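Local coordinates for 3-hydroxyisobutyrate dehydrogenase (Salmonella typhimurium, PDB 3G0O), which probably oxidises L-threonate to 2-oxo-tetronate, using NAD(+) in preference to NADP(+) as cosubstrate, at residues R24-L38 with E49-F61. Sequence-based numbering, arbitrary orientation.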
ATOM      1  N   ARG A  24      14.142   7.640  23.023  1.00 21.78           N
ATOM      2  CA  ARG A  24      15.255   6.704  23.002  1.00 22.87           C
ATOM      3  C   ARG A  24      16.285   7.093  21.953  1.00 23.19           C
ATOM      4  O   ARG A  24      17.490   6.948  22.169  1.00 22.25           O
ATOM      5  CB  ARG A  24      14.755   5.277  22.765  1.00 23.64           C
ATOM      6  CG  ARG A  24      14.087   4.664  23.998  1.00 25.11           C
ATOM      7  CD  ARG A  24      13.631   3.231  23.759  1.00 26.84           C
ATOM      8  NE  ARG A  24      13.300   2.567  25.019  1.00 29.53           N
ATOM      9  CZ  ARG A  24      12.105   2.071  25.323  1.00 31.54           C
ATOM     10  NH1 ARG A  24      11.103   2.156  24.458  1.00 32.80           N
ATOM     11  NH2 ARG A  24      11.907   1.492  26.500  1.00 29.79           N
ATOM     12  N   SER A  25      15.816   7.604  20.819  1.00 21.92           N
ATOM     13  CA  SER A  25      16.725   8.023  19.766  1.00 22.38           C
ATOM     14  C   SER A  25      17.535   9.228  20.240  1.00 21.68           C
ATOM     15  O   SER A  25      18.718   9.345  19.927  1.00 23.06           O
ATOM     16  CB  SER A  25      15.940   8.359  18.499  1.00 22.18           C
ATOM     17  OG  SER A  25      15.290   7.199  18.005  1.00 22.80           O
ATOM     18  N   CYS A  26      16.901  10.123  20.994  1.00 22.30           N
ATOM     19  CA  CYS A  26      17.612  11.289  21.516  1.00 23.22           C
ATOM     20  C   CYS A  26      18.659  10.825  22.526  1.00 23.60           C
ATOM     21  O   CYS A  26      19.764  11.361  22.569  1.00 23.91           O
ATOM     22  CB  CYS A  26      16.645  12.265  22.183  1.00 22.71           C
ATOM     23  SG  CYS A  26      15.647  13.221  21.022  1.00 22.75           S
ATOM     24  N   LEU A  27      18.303   9.828  23.337  1.00 24.29           N
ATOM     25  CA  LEU A  27      19.232   9.289  24.325  1.00 25.58           C
ATOM     26  C   LEU A  27      20.429   8.647  23.626  1.00 26.14           C
ATOM     27  O   LEU A  27      21.567   8.801  24.070  1.00 25.94           O
ATOM     28  CB  LEU A  27      18.532   8.264  25.233  1.00 25.16           C
ATOM     29  CG  LEU A  27      17.719   8.825  26.408  1.00 24.88           C
ATOM     30  CD1 LEU A  27      17.138   7.687  27.254  1.00 25.46           C
ATOM     31  CD2 LEU A  27      18.637   9.701  27.269  1.00 26.92           C
ATOM     32  N   ARG A  28      20.183   7.932  22.530  1.00 26.13           N
ATOM     33  CA  ARG A  28      21.278   7.300  21.798  1.00 26.57           C
ATOM     34  C   ARG A  28      22.172   8.356  21.174  1.00 27.03           C
ATOM     35  O   ARG A  28      23.380   8.165  21.054  1.00 27.64           O
ATOM     36  CB  ARG A  28      20.761   6.385  20.682  1.00 28.20           C
ATOM     37  CG  ARG A  28      20.131   5.090  21.153  1.00 31.94           C
ATOM     38  CD  ARG A  28      20.177   4.038  20.048  1.00 33.67           C
ATOM     39  NE  ARG A  28      19.633   4.536  18.789  1.00 35.49           N
ATOM     40  CZ  ARG A  28      18.340   4.748  18.560  1.00 35.39           C
ATOM     41  NH1 ARG A  28      17.443   4.500  19.505  1.00 35.19           N
ATOM     42  NH2 ARG A  28      17.947   5.224  17.386  1.00 33.97           N
ATOM     43  N   ALA A  29      21.568   9.470  20.771  1.00 26.57           N
ATOM     44  CA  ALA A  29      22.305  10.558  20.146  1.00 27.14           C
ATOM     45  C   ALA A  29      23.159  11.322  21.152  1.00 26.58           C
ATOM     46  O   ALA A  29      23.958  12.172  20.769  1.00 26.79           O
ATOM     47  CB  ALA A  29      21.338  11.511  19.450  1.00 26.16           C
ATOM     48  N   GLY A  30      22.976  11.030  22.436  1.00 26.90           N
ATOM     49  CA  GLY A  30      23.755  11.699  23.464  1.00 26.90           C
ATOM     50  C   GLY A  30      23.196  13.029  23.933  1.00 27.22           C
ATOM     51  O   GLY A  30      23.885  13.801  24.603  1.00 27.73           O
ATOM     52  N   LEU A  31      21.950  13.314  23.584  1.00 25.98           N
ATOM     53  CA  LEU A  31      21.330  14.562  24.005  1.00 25.12           C
ATOM     54  C   LEU A  31      20.781  14.384  25.416  1.00 24.47           C
ATOM     55  O   LEU A  31      20.374  13.283  25.787  1.00 25.52           O
ATOM     56  CB  LEU A  31      20.181  14.932  23.059  1.00 25.68           C
ATOM     57  CG  LEU A  31      20.466  14.974  21.553  1.00 24.76           C
ATOM     58  CD1 LEU A  31      19.177  15.284  20.801  1.00 24.47           C
ATOM     59  CD2 LEU A  31      21.533  16.018  21.249  1.00 26.39           C
ATOM     60  N   SER A  32      20.789  15.450  26.212  1.00 23.68           N
ATOM     61  CA  SER A  32      20.232  15.377  27.560  1.00 22.88           C
ATOM     62  C   SER A  32      18.730  15.288  27.329  1.00 22.41           C
ATOM     63  O   SER A  32      18.098  16.257  26.914  1.00 21.57           O
ATOM     64  CB  SER A  32      20.581  16.632  28.359  1.00 22.67           C
ATOM     65  OG  SER A  32      21.956  16.641  28.704  1.00 24.35           O
ATOM     66  N   THR A  33      18.166  14.122  27.617  1.00 21.01           N
ATOM     67  CA  THR A  33      16.752  13.871  27.369  1.00 21.90           C
ATOM     68  C   THR A  33      15.808  13.854  28.570  1.00 21.91           C
ATOM     69  O   THR A  33      16.071  13.209  29.587  1.00 22.15           O
ATOM     70  CB  THR A  33      16.603  12.535  26.603  1.00 22.15           C
ATOM     71  OG1 THR A  33      17.448  12.566  25.447  1.00 21.68           O
ATOM     72  CG2 THR A  33      15.154  12.304  26.168  1.00 21.11           C
ATOM     73  N   TRP A  34      14.695  14.570  28.425  1.00 20.40           N
ATOM     74  CA  TRP A  34      13.664  14.648  29.453  1.00 21.25           C
ATOM     75  C   TRP A  34      12.373  14.130  28.814  1.00 22.80           C
ATOM     76  O   TRP A  34      12.173  14.285  27.608  1.00 21.97           O
ATOM     77  CB  TRP A  34      13.435  16.092  29.902  1.00 22.53           C
ATOM     78  CG  TRP A  34      14.654  16.786  30.436  1.00 25.07           C
ATOM     79  CD1 TRP A  34      15.689  17.305  29.713  1.00 26.27           C
ATOM     80  CD2 TRP A  34      14.954  17.045  31.810  1.00 26.65           C
ATOM     81  NE1 TRP A  34      16.619  17.874  30.553  1.00 25.58           N
ATOM     82  CE2 TRP A  34      16.193  17.723  31.849  1.00 28.14           C
ATOM     83  CE3 TRP A  34      14.301  16.759  33.017  1.00 26.17           C
ATOM     84  CZ2 TRP A  34      16.788  18.135  33.048  1.00 28.01           C
ATOM     85  CZ3 TRP A  34      14.892  17.167  34.213  1.00 28.19           C
ATOM     86  CH2 TRP A  34      16.126  17.842  34.217  1.00 28.85           C
ATOM     87  N   GLY A  35      11.510  13.520  29.621  1.00 21.53           N
ATOM     88  CA  GLY A  35      10.254  12.999  29.109  1.00 22.27           C
ATOM     89  C   GLY A  35       9.059  13.382  29.963  1.00 22.64           C
ATOM     90  O   GLY A  35       9.184  13.588  31.169  1.00 23.93           O
ATOM     91  N   ALA A  36       7.891  13.482  29.339  1.00 21.85           N
ATOM     92  CA  ALA A  36       6.674  13.831  30.061  1.00 22.42           C
ATOM     93  C   ALA A  36       5.500  13.028  29.519  1.00 24.40           C
ATOM     94  O   ALA A  36       5.211  13.074  28.323  1.00 22.89           O
ATOM     95  CB  ALA A  36       6.387  15.316  29.930  1.00 22.18           C
ATOM     96  N   ASP A  37       4.835  12.289  30.400  1.00 24.52           N
ATOM     97  CA  ASP A  37       3.683  11.480  30.014  1.00 26.32           C
ATOM     98  C   ASP A  37       2.939  11.045  31.272  1.00 27.72           C
ATOM     99  O   ASP A  37       3.552  10.835  32.325  1.00 27.20           O
ATOM    100  CB  ASP A  37       4.130  10.235  29.243  1.00 26.64           C
ATOM    101  CG  ASP A  37       2.984   9.579  28.483  1.00 28.92           C
ATOM    102  OD1 ASP A  37       2.637  10.074  27.387  1.00 28.14           O
ATOM    103  OD2 ASP A  37       2.421   8.582  28.985  1.00 29.24           O
ATOM    104  N   LEU A  38       1.622  10.908  31.162  1.00 29.08           N
ATOM    105  CA  LEU A  38       0.810  10.493  32.300  1.00 30.62           C
ATOM    106  C   LEU A  38       1.027   9.028  32.647  1.00 30.37           C
ATOM    107  O   LEU A  38       0.576   8.562  33.689  1.00 33.32           O
ATOM    108  CB  LEU A  38      -0.673  10.754  32.020  1.00 30.38           C
ATOM    109  CG  LEU A  38      -1.064  12.233  31.959  1.00 31.57           C
ATOM    110  CD1 LEU A  38      -2.541  12.363  31.631  1.00 31.92           C
ATOM    111  CD2 LEU A  38      -0.746  12.901  33.291  1.00 31.41           C
ATOM    112  N   GLU A  49      16.778   4.315  31.540  1.00 29.21           N
ATOM    113  CA  GLU A  49      17.610   4.367  30.348  1.00 29.92           C
ATOM    114  C   GLU A  49      18.508   5.592  30.222  1.00 29.85           C
ATOM    115  O   GLU A  49      19.140   5.794  29.185  1.00 31.10           O
ATOM    116  CB  GLU A  49      16.732   4.211  29.107  1.00 30.54           C
ATOM    117  CG  GLU A  49      16.246   2.780  28.935  1.00 33.00           C
ATOM    118  CD  GLU A  49      15.168   2.637  27.885  1.00 34.38           C
ATOM    119  OE1 GLU A  49      15.377   3.100  26.744  1.00 34.39           O
ATOM    120  OE2 GLU A  49      14.111   2.053  28.204  1.00 35.71           O
ATOM    121  N   GLY A  50      18.565   6.410  31.272  1.00 29.40           N
ATOM    122  CA  GLY A  50      19.441   7.570  31.239  1.00 28.84           C
ATOM    123  C   GLY A  50      18.841   8.959  31.140  1.00 28.46           C
ATOM    124  O   GLY A  50      19.582   9.940  31.111  1.00 28.39           O
ATOM    125  N   ALA A  51      17.519   9.063  31.088  1.00 27.85           N
ATOM    126  CA  ALA A  51      16.881  10.372  30.997  1.00 27.48           C
ATOM    127  C   ALA A  51      17.227  11.248  32.201  1.00 26.02           C
ATOM    128  O   ALA A  51      17.390  10.754  33.316  1.00 25.35           O
ATOM    129  CB  ALA A  51      15.372  10.209  30.896  1.00 27.23           C
ATOM    130  N   CYS A  52      17.346  12.550  31.966  1.00 25.21           N
ATOM    131  CA  CYS A  52      17.648  13.486  33.045  1.00 25.57           C
ATOM    132  C   CYS A  52      16.449  13.586  33.982  1.00 25.36           C
ATOM    133  O   CYS A  52      16.601  13.801  35.184  1.00 25.59           O
ATOM    134  CB  CYS A  52      17.964  14.870  32.478  1.00 25.11           C
ATOM    135  SG  CYS A  52      19.479  14.941  31.513  1.00 28.48           S
ATOM    136  N   GLY A  53      15.256  13.428  33.419  1.00 24.94           N
ATOM    137  CA  GLY A  53      14.047  13.505  34.213  1.00 23.07           C
ATOM    138  C   GLY A  53      12.844  13.023  33.427  1.00 24.54           C
ATOM    139  O   GLY A  53      12.873  13.001  32.198  1.00 23.54           O
ATOM    140  N   ALA A  54      11.793  12.638  34.142  1.00 23.53           N
ATOM    141  CA  ALA A  54      10.564  12.152  33.527  1.00 25.32           C
ATOM    142  C   ALA A  54       9.439  12.340  34.528  1.00 26.33           C
ATOM    143  O   ALA A  54       9.510  11.843  35.651  1.00 28.23           O
ATOM    144  CB  ALA A  54      10.707  10.680  33.162  1.00 24.15           C
ATOM    145  N   ALA A  55       8.402  13.065  34.126  1.00 26.14           N
ATOM    146  CA  ALA A  55       7.276  13.317  35.013  1.00 27.02           C
ATOM    147  C   ALA A  55       5.960  13.331  34.247  1.00 27.38           C
ATOM    148  O   ALA A  55       5.933  13.127  33.031  1.00 26.53           O
ATOM    149  CB  ALA A  55       7.474  14.647  35.734  1.00 26.07           C
ATOM    150  N   ALA A  56       4.873  13.584  34.967  1.00 27.68           N
ATOM    151  CA  ALA A  56       3.548  13.630  34.365  1.00 28.42           C
ATOM    152  C   ALA A  56       3.429  14.811  33.409  1.00 29.22           C
ATOM    153  O   ALA A  56       2.702  14.743  32.421  1.00 28.66           O
ATOM    154  CB  ALA A  56       2.480  13.722  35.451  1.00 29.18           C
ATOM    155  N   SER A  57       4.127  15.903  33.710  1.00 29.44           N
ATOM    156  CA  SER A  57       4.092  17.068  32.832  1.00 29.37           C
ATOM    157  C   SER A  57       5.506  17.577  32.603  1.00 28.81           C
ATOM    158  O   SER A  57       6.445  17.139  33.265  1.00 28.84           O
ATOM    159  CB  SER A  57       3.242  18.184  33.428  1.00 30.22           C
ATOM    160  OG  SER A  57       3.983  18.938  34.364  1.00 31.68           O
ATOM    161  N   ALA A  58       5.646  18.508  31.669  1.00 27.77           N
ATOM    162  CA  ALA A  58       6.945  19.065  31.332  1.00 27.19           C
ATOM    163  C   ALA A  58       7.260  20.358  32.083  1.00 27.76           C
ATOM    164  O   ALA A  58       8.294  20.980  31.832  1.00 27.66           O
ATOM    165  CB  ALA A  58       7.019  19.303  29.826  1.00 26.26           C
ATOM    166  N   ARG A  59       6.382  20.758  33.002  1.00 28.17           N
ATOM    167  CA  ARG A  59       6.598  21.989  33.766  1.00 30.84           C
ATOM    168  C   ARG A  59       7.912  21.957  34.550  1.00 31.27           C
ATOM    169  O   ARG A  59       8.539  22.992  34.748  1.00 31.71           O
ATOM    170  CB  ARG A  59       5.431  22.244  34.738  1.00 32.08           C
ATOM    171  CG  ARG A  59       4.061  22.281  34.071  1.00 35.76           C
ATOM    172  CD  ARG A  59       2.933  22.670  35.029  1.00 37.32           C
ATOM    173  NE  ARG A  59       1.669  22.109  34.562  1.00 39.95           N
ATOM    174  CZ  ARG A  59       1.313  20.840  34.738  1.00 40.75           C
ATOM    175  NH1 ARG A  59       2.120  20.016  35.388  1.00 43.04           N
ATOM    176  NH2 ARG A  59       0.177  20.377  34.232  1.00 41.15           N
ATOM    177  N   GLU A  60       8.334  20.769  34.975  1.00 31.86           N
ATOM    178  CA  GLU A  60       9.566  20.628  35.748  1.00 32.95           C
ATOM    179  C   GLU A  60      10.840  20.942  34.951  1.00 30.99           C
ATOM    180  O   GLU A  60      11.836  21.389  35.524  1.00 31.14           O
ATOM    181  CB  GLU A  60       9.682  19.201  36.312  1.00 36.43           C
ATOM    182  CG  GLU A  60       8.348  18.457  36.526  1.00 40.68           C
ATOM    183  CD  GLU A  60       7.608  18.851  37.788  1.00 43.04           C
ATOM    184  OE1 GLU A  60       7.463  20.067  38.047  1.00 44.59           O
ATOM    185  OE2 GLU A  60       7.152  17.941  38.521  1.00 44.40           O
ATOM    186  N   PHE A  61      10.819  20.714  33.640  1.00 27.50           N
ATOM    187  CA  PHE A  61      12.012  20.957  32.832  1.00 25.50           C
ATOM    188  C   PHE A  61      11.870  21.906  31.642  1.00 24.86           C
ATOM    189  O   PHE A  61      12.863  22.236  30.997  1.00 24.69           O
ATOM    190  CB  PHE A  61      12.579  19.611  32.354  1.00 23.45           C
ATOM    191  CG  PHE A  61      11.603  18.784  31.559  1.00 22.91           C
ATOM    192  CD1 PHE A  61      11.290  19.122  30.242  1.00 21.44           C
ATOM    193  CD2 PHE A  61      10.984  17.677  32.131  1.00 22.13           C
ATOM    194  CE1 PHE A  61      10.370  18.367  29.505  1.00 22.41           C
ATOM    195  CE2 PHE A  61      10.065  16.915  31.405  1.00 22.60           C
ATOM    196  CZ  PHE A  61       9.757  17.260  30.091  1.00 22.78           C
TER
HETATM  197  O   HOH W   1      19.789  12.264  29.466  1.00 25.54           O
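Trp34 is clamped between Cys52 and Phe61, which lie against opposite faces of its indole. Cys52 CB sits over the face, 3.6 Å from the centroid of the six-membered ring, a CH-pi contact, while Phe61 CB approaches the other face nearer the rim. The exchange is mutual: Trp34 CB stands 3.5 Å above the centre of the Phe61 ring, only 5° off the normal; each residue's CB lies over the other's ring, the two side chains running antiparallel alongside one another. Phe61 reaches this place with CG between its backbone N and carbonyl carbon (chi1 58°), and its ring edge faces Gly35 O and Ala36 CB. Trp34 NE1 is hydrogen-bonded to His9 ND1 of the adjacent strand 9-13. On the same side of the sheet, Ala36 CB packs 4.0 Å from Ala58 CB.

Beneath these groups the backbones of strands 32-36 and 53-55 run parallel. Four backbone hydrogen bonds join the segments: Cys52 N to Thr33 O (2.8 Å), Gly35 N to Gly53 O, Ala55 N to Gly35 O, and Asp37 N to Ala55 O. At the end toward Ser32, one water accepts from Thr33 N and donates to Gly50 O.

Farther out, Leu27 CD1 rests 3.4 Å from Glu49 O. Arg24 then grips the Glu49 carboxylate side-on: NE meets OE1 and NH2 meets OE2, each at 2.8 Å through a syn lone pair. Guanidinium and carboxylate are nearly coplanar (10°), which lets both N-H groups point at the carboxylate close to its own plane.

Strand 32-36, helix 40-48 and strand 53-55 form a beta-alpha-beta unit, with 53-55 the edge strand of this chain's sheet; this parallel pairing belongs to the Rossmann-type NAD-binding domain.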